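Local coordinates for protein glycerol dehydratase (Clostridium butyricum, PDB 1R9D) that probably catalyses the coenzyme B12-independent dehydration of glycerol as a lyase of the glycyl radical enzyme family, at residues 236-239 with 240-243; 621-624 with 625-628; 685-689 with 690-694. All coordinates share one frame; numbering follows the deposited sequence.

How the interactions relate
Interactions 2 and 3 are neighbours in space, whereas interaction 1 stands far off at the opposite side of the chain's centre. The centres of interactions 2 and 3 lie about 18 Å apart, and Ile694 joins them directly: its CD1 packs 3.5 Å from Asn625 ND2 and 3.9 Å from Cys621 CB. Arg418 ties them a second time, since its NH2 hydrogen-bonds both Asn625 OD1 and Ile694 O. Interaction 1, at the start of helix 236-252, is about 47 Å from interaction 2 and 45 Å from interaction 3 by nearest atoms. Interaction 3 belongs to the glycine radical part of the chain, as does Gly763, the predicted site of the radical, which is not present here.

Interaction 1. Residues 236-239 with 240-243; sequences AKRK and AELN
Arg238 and Glu241 form an i to i+3 salt bridge on the first turns of helix 236-252, with Arg238 NH1 2.7 Å from Glu241 OE1. The N-H...O angle is 152°, and OE1 accepts through its anti lone pair, the one facing away from OE2. It lies close to the guanidinium plane, at the edge, although the carboxylate itself is turned 74° from that plane. Leu242 CD2 sits over one guanidinium face, offset toward the rim, 3.7 Å from Arg238 NH2. The bend in the arginine makes both contacts possible: CG leaves anti to the backbone N (chi1 -177°), then chi2 turns the chain so that CD passes 3.2 Å from Glu241 OE1. Lys237, fully extended, brings its aliphatic CG and CE to 3.8 Å from Glu241 OE2, while its NZ stays 4.9 Å from that oxygen.

Beneath the side chains, helical i to i+4 bonds set the spacing, among them Leu242 N to Arg238 O at 2.9 Å. Farther out, Arg12 makes a salt bridge to Glu241 OE2, the Glu70 carbonyl accepts from Arg238 NH1, and Leu242 packs on Ile229 and Ala230 of helix 197-230. Glu241 thus has a cationic partner on each oxygen, which would probably favour its ionised form and fix the rotation of its carboxylate at this surface helix start.

Interaction 2. Residues 621-624 with 625-628; sequences CREV and NKYT
The Tyr627 ring meets the end of helix 607-624 with its edge: the carbonyl oxygens of Glu623 and Val624 both lie near the ring plane, and Glu623 O comes within 3.1 Å of Tyr627 CE1. A water is also in that plane, at the phenol end, where it accepts from Tyr627 OH and donates to Glu623 OE1, each at 2.7 Å. Around the ring, Lys500 and Cys503 of helix 484-516 and Phe635 of strand 634-635 make contact, as does Ile194 of the second subunit.

A second flat group, the Glu623 carboxylate, is approached by Lys626. Its NZ is 2.8 Å from Glu623 OE1 in a salt bridge, arriving on the syn side but 26° out of the carboxylate plane. The two side chains run side by side in the same direction; the lysine is extended, while a bend at chi2 (-53°) brings the glutamate alongside it. A long, weak ion pair links the same NZ to Glu496.

The backbone closes the helix underneath. Asn625 N still bonds to Cys621 O in the i to i+4 manner, whereas Lys626 N reaches Glu623 O at 3.1 Å, and Tyr627 N bonds to Val624 O across a type I turn. Both i+3 donors stand above the carbonyl planes.

Glu623 OE1 consequently accepts from an ammonium group and a water together. This pairing should stabilise the carboxylate as an anion, and the water probably helps to hold the phenol of Tyr627.

Interaction 3. Residues 685-689 with 690-694; sequences NSVSK and LDHFI
His692 turns its imidazole edge to the carbonyl of Val687, and NE2 donates to Val687 O at 2.9 Å with an N-H...O angle of 160°. The oxygen lies 12° out of the ring plane, but the nitrogen stands above the carbonyl plane. From the opposite face of that carbonyl comes Leu690 N, 3.2 Å away, closing the type I turn from Val687 to Leu690. Two donors thus grip one oxygen at the end of helix 680-687.

The side chains of Val687 and His692 cross at about a right angle, with Val687 CG1 4.0 Å from both NE2 and CE1. With chi1 at 179°, Val687 CG1 points away from the backbone N and also meets Leu690 CD1 at 4.3 Å. Between the two donor residues, Asp691 OD1 accepts from Phe693 N (an Asx turn) and from Ile694 N, both at 3.0 Å, which together make an Asx motif.

The ring is held at its far nitrogen too, since ND1 bonds Thr699 OG1. Val687, Ser688 and His692 all pack on Tyr726 of helix 712-728, while Asp691 and Ile694 lie against helix 607-624. The segment 687-694 thus touches both helices on its way to strand 702-705.

Interaction 1. Residues 236-239 with 240-243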
# COMPACT_ATOMS: atom_id res chain seq x y z
N ALA A 236 38.59 24.15 34.57
CA ALA A 236 37.38 24.76 35.11
C ALA A 236 36.48 25.40 34.06
O ALA A 236 35.26 25.29 34.12
CB ALA A 236 37.76 25.79 36.17
N LYS A 237 37.08 26.09 33.09
CA LYS A 237 36.30 26.75 32.05
C LYS A 237 35.52 25.75 31.20
O LYS A 237 34.31 25.89 31.01
CB LYS A 237 37.21 27.60 31.16
CG LYS A 237 36.44 28.41 30.12
CD LYS A 237 37.36 29.29 29.30
CE LYS A 237 36.57 30.11 28.29
NZ LYS A 237 37.43 31.05 27.53
N ARG A 238 36.22 24.74 30.68
CA ARG A 238 35.59 23.73 29.84
C ARG A 238 34.59 22.90 30.65
O ARG A 238 33.54 22.51 30.14
CB ARG A 238 36.66 22.82 29.22
CG ARG A 238 36.12 21.76 28.26
CD ARG A 238 35.22 22.39 27.19
NE ARG A 238 34.70 21.39 26.26
CZ ARG A 238 33.69 21.62 25.42
NH1 ARG A 238 33.10 22.81 25.40
NH2 ARG A 238 33.28 20.66 24.60
N LYS A 239 34.91 22.63 31.91
CA LYS A 239 34.02 21.86 32.76
C LYS A 239 32.69 22.60 32.88
O LYS A 239 31.62 21.98 32.84
CB LYS A 239 34.65 21.67 34.15
CG LYS A 239 33.90 20.71 35.05
CD LYS A 239 34.65 20.49 36.36
CE LYS A 239 33.96 19.43 37.20
NZ LYS A 239 34.68 19.20 38.48
N ALA A 240 32.75 23.92 33.02
CA ALA A 240 31.54 24.73 33.14
C ALA A 240 30.76 24.70 31.82
O ALA A 240 29.53 24.72 31.82
CB ALA A 240 31.91 26.16 33.50
N GLU A 241 31.49 24.67 30.71
CA GLU A 241 30.86 24.62 29.39
C GLU A 241 30.07 23.33 29.22
O GLU A 241 28.91 23.34 28.82
CB GLU A 241 31.93 24.72 28.29
CG GLU A 241 32.43 26.14 28.02
CD GLU A 241 33.66 26.18 27.12
OE1 GLU A 241 33.88 25.21 26.35
OE2 GLU A 241 34.39 27.19 27.16
N LEU A 242 30.72 22.21 29.54
CA LEU A 242 30.08 20.90 29.42
C LEU A 242 28.86 20.77 30.33
O LEU A 242 27.89 20.10 29.97
CB LEU A 242 31.09 19.80 29.74
CG LEU A 242 32.16 19.64 28.66
CD1 LEU A 242 33.34 18.85 29.20
CD2 LEU A 242 31.55 18.95 27.45
N ASN A 243 28.90 21.41 31.50
CA ASN A 243 27.77 21.36 32.41
C ASN A 243 26.62 22.20 31.88
O ASN A 243 25.45 21.89 32.12
CB ASN A 243 28.16 21.86 33.81
CG ASN A 243 28.78 20.77 34.66
OD1 ASN A 243 28.26 19.66 34.73
ND2 ASN A 243 29.88 21.09 35.32

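Interaction 2. Residues 621-624 with 625-628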
# COMPACT_ATOMS: atom_id res chain seq x y z
N CYS A 621 10.98 23.03 -21.16
CA CYS A 621 10.09 23.50 -20.10
C CYS A 621 8.61 23.23 -20.35
O CYS A 621 7.89 22.83 -19.43
CB CYS A 621 10.33 25.00 -19.84
SG CYS A 621 11.98 25.40 -19.15
N ARG A 622 8.15 23.43 -21.58
CA ARG A 622 6.75 23.19 -21.91
C ARG A 622 6.38 21.71 -21.80
O ARG A 622 5.24 21.38 -21.46
CB ARG A 622 6.42 23.69 -23.32
CG ARG A 622 6.58 25.19 -23.51
CD ARG A 622 6.27 25.58 -24.94
NE ARG A 622 6.61 26.97 -25.23
CZ ARG A 622 7.45 27.35 -26.19
NH1 ARG A 622 8.04 26.43 -26.95
NH2 ARG A 622 7.70 28.63 -26.40
N GLU A 623 7.32 20.83 -22.10
CA GLU A 623 7.05 19.40 -21.99
C GLU A 623 6.92 19.02 -20.51
O GLU A 623 5.97 18.33 -20.14
CB GLU A 623 8.17 18.57 -22.63
CG GLU A 623 8.26 18.64 -24.15
CD GLU A 623 6.95 18.30 -24.84
OE1 GLU A 623 6.28 17.33 -24.43
OE2 GLU A 623 6.59 19.01 -25.81
N VAL A 624 7.85 19.47 -19.69
CA VAL A 624 7.83 19.16 -18.26
C VAL A 624 6.51 19.58 -17.60
O VAL A 624 5.95 18.84 -16.80
CB VAL A 624 9.01 19.84 -17.52
CG1 VAL A 624 8.88 19.61 -16.01
CG2 VAL A 624 10.33 19.26 -18.02
N ASN A 625 6.01 20.77 -17.96
CA ASN A 625 4.76 21.28 -17.40
C ASN A 625 3.53 20.40 -17.63
O ASN A 625 2.52 20.54 -16.94
CB ASN A 625 4.45 22.68 -17.96
CG ASN A 625 5.18 23.78 -17.22
OD1 ASN A 625 5.85 23.54 -16.21
ND2 ASN A 625 5.06 25.00 -17.72
N LYS A 626 3.61 19.49 -18.59
CA LYS A 626 2.48 18.62 -18.90
C LYS A 626 2.17 17.55 -17.86
O LYS A 626 1.05 17.02 -17.82
CB LYS A 626 2.71 17.89 -20.22
CG LYS A 626 2.73 18.77 -21.46
CD LYS A 626 3.21 17.95 -22.64
CE LYS A 626 3.18 18.75 -23.94
NZ LYS A 626 3.61 17.90 -25.09
N TYR A 627 3.15 17.24 -17.01
CA TYR A 627 3.00 16.16 -16.04
C TYR A 627 2.61 16.48 -14.60
O TYR A 627 2.85 17.57 -14.10
CB TYR A 627 4.30 15.34 -16.05
CG TYR A 627 4.62 14.85 -17.43
CD1 TYR A 627 5.31 15.67 -18.34
CD2 TYR A 627 4.14 13.63 -17.88
CE1 TYR A 627 5.49 15.27 -19.67
CE2 TYR A 627 4.31 13.22 -19.21
CZ TYR A 627 4.98 14.05 -20.10
OH TYR A 627 5.09 13.68 -21.42
N THR A 628 2.01 15.49 -13.94
CA THR A 628 1.60 15.60 -12.54
C THR A 628 2.15 14.39 -11.79
O THR A 628 2.45 13.36 -12.39
CB THR A 628 0.06 15.64 -12.40
OG1 THR A 628 -0.50 14.42 -12.91
CG2 THR A 628 -0.53 16.82 -13.16
O HOH W 1 6.76 15.13 -22.89

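Interaction 3. Residues 685-689 with 690-694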
# COMPACT_ATOMS: atom_id res chain seq x y z
N ASN A 685 22.87 40.43 -19.90
CA ASN A 685 21.77 40.80 -20.77
C ASN A 685 21.28 39.59 -21.56
O ASN A 685 20.07 39.39 -21.73
CB ASN A 685 22.19 41.92 -21.73
CG ASN A 685 22.39 43.26 -21.03
OD1 ASN A 685 21.97 43.44 -19.89
ND2 ASN A 685 23.02 44.20 -21.71
N SER A 686 22.21 38.77 -22.05
CA SER A 686 21.84 37.57 -22.80
C SER A 686 21.07 36.58 -21.96
O SER A 686 20.03 36.07 -22.37
CB SER A 686 23.09 36.86 -23.34
OG SER A 686 23.62 37.53 -24.47
N VAL A 687 21.59 36.27 -20.77
CA VAL A 687 20.93 35.31 -19.90
C VAL A 687 19.55 35.78 -19.47
O VAL A 687 18.63 34.96 -19.30
CB VAL A 687 21.80 35.02 -18.66
CG1 VAL A 687 21.10 34.03 -17.73
CG2 VAL A 687 23.14 34.44 -19.11
N SER A 688 19.38 37.09 -19.30
CA SER A 688 18.10 37.62 -18.86
C SER A 688 16.99 37.44 -19.90
O SER A 688 15.81 37.56 -19.57
CB SER A 688 18.23 39.11 -18.50
OG SER A 688 18.40 39.91 -19.66
N LYS A 689 17.35 37.11 -21.14
CA LYS A 689 16.34 36.93 -22.18
C LYS A 689 15.60 35.59 -22.10
O LYS A 689 14.54 35.42 -22.71
CB LYS A 689 16.99 37.08 -23.56
CG LYS A 689 17.53 38.48 -23.83
CD LYS A 689 18.42 38.49 -25.06
CE LYS A 689 19.06 39.85 -25.27
NZ LYS A 689 20.05 39.82 -26.39
N LEU A 690 16.15 34.64 -21.35
CA LEU A 690 15.51 33.35 -21.19
C LEU A 690 14.26 33.54 -20.33
O LEU A 690 14.11 34.56 -19.65
CB LEU A 690 16.46 32.37 -20.48
CG LEU A 690 17.86 32.20 -21.07
CD1 LEU A 690 18.70 31.34 -20.12
CD2 LEU A 690 17.77 31.57 -22.45
N ASP A 691 13.35 32.56 -20.35
CA ASP A 691 12.13 32.63 -19.54
C ASP A 691 12.43 32.05 -18.16
O ASP A 691 12.33 30.84 -17.95
CB ASP A 691 11.00 31.84 -20.20
CG ASP A 691 9.67 32.00 -19.48
OD1 ASP A 691 9.67 32.40 -18.30
OD2 ASP A 691 8.62 31.71 -20.09
N HIS A 692 12.79 32.91 -17.21
CA HIS A 692 13.10 32.48 -15.85
C HIS A 692 11.86 32.27 -14.99
O HIS A 692 11.96 31.80 -13.85
CB HIS A 692 14.02 33.51 -15.19
CG HIS A 692 15.38 33.60 -15.81
ND1 HIS A 692 16.43 32.80 -15.43
CD2 HIS A 692 15.86 34.41 -16.79
CE1 HIS A 692 17.50 33.10 -16.15
NE2 HIS A 692 17.18 34.08 -16.98
N PHE A 693 10.69 32.63 -15.51
CA PHE A 693 9.44 32.46 -14.77
C PHE A 693 8.91 31.04 -14.88
O PHE A 693 8.42 30.48 -13.90
CB PHE A 693 8.36 33.43 -15.28
CG PHE A 693 8.62 34.88 -14.96
CD1 PHE A 693 9.49 35.64 -15.74
CD2 PHE A 693 7.98 35.49 -13.88
CE1 PHE A 693 9.72 36.99 -15.45
CE2 PHE A 693 8.20 36.84 -13.59
CZ PHE A 693 9.07 37.59 -14.37
N ILE A 694 9.00 30.46 -16.07
CA ILE A 694 8.49 29.10 -16.29
C ILE A 694 9.37 28.05 -15.61
O ILE A 694 8.87 27.02 -15.15
CB ILE A 694 8.37 28.79 -17.80
CG1 ILE A 694 7.52 27.53 -18.01
CG2 ILE A 694 9.75 28.60 -18.42
CD1 ILE A 694 7.15 27.26 -19.46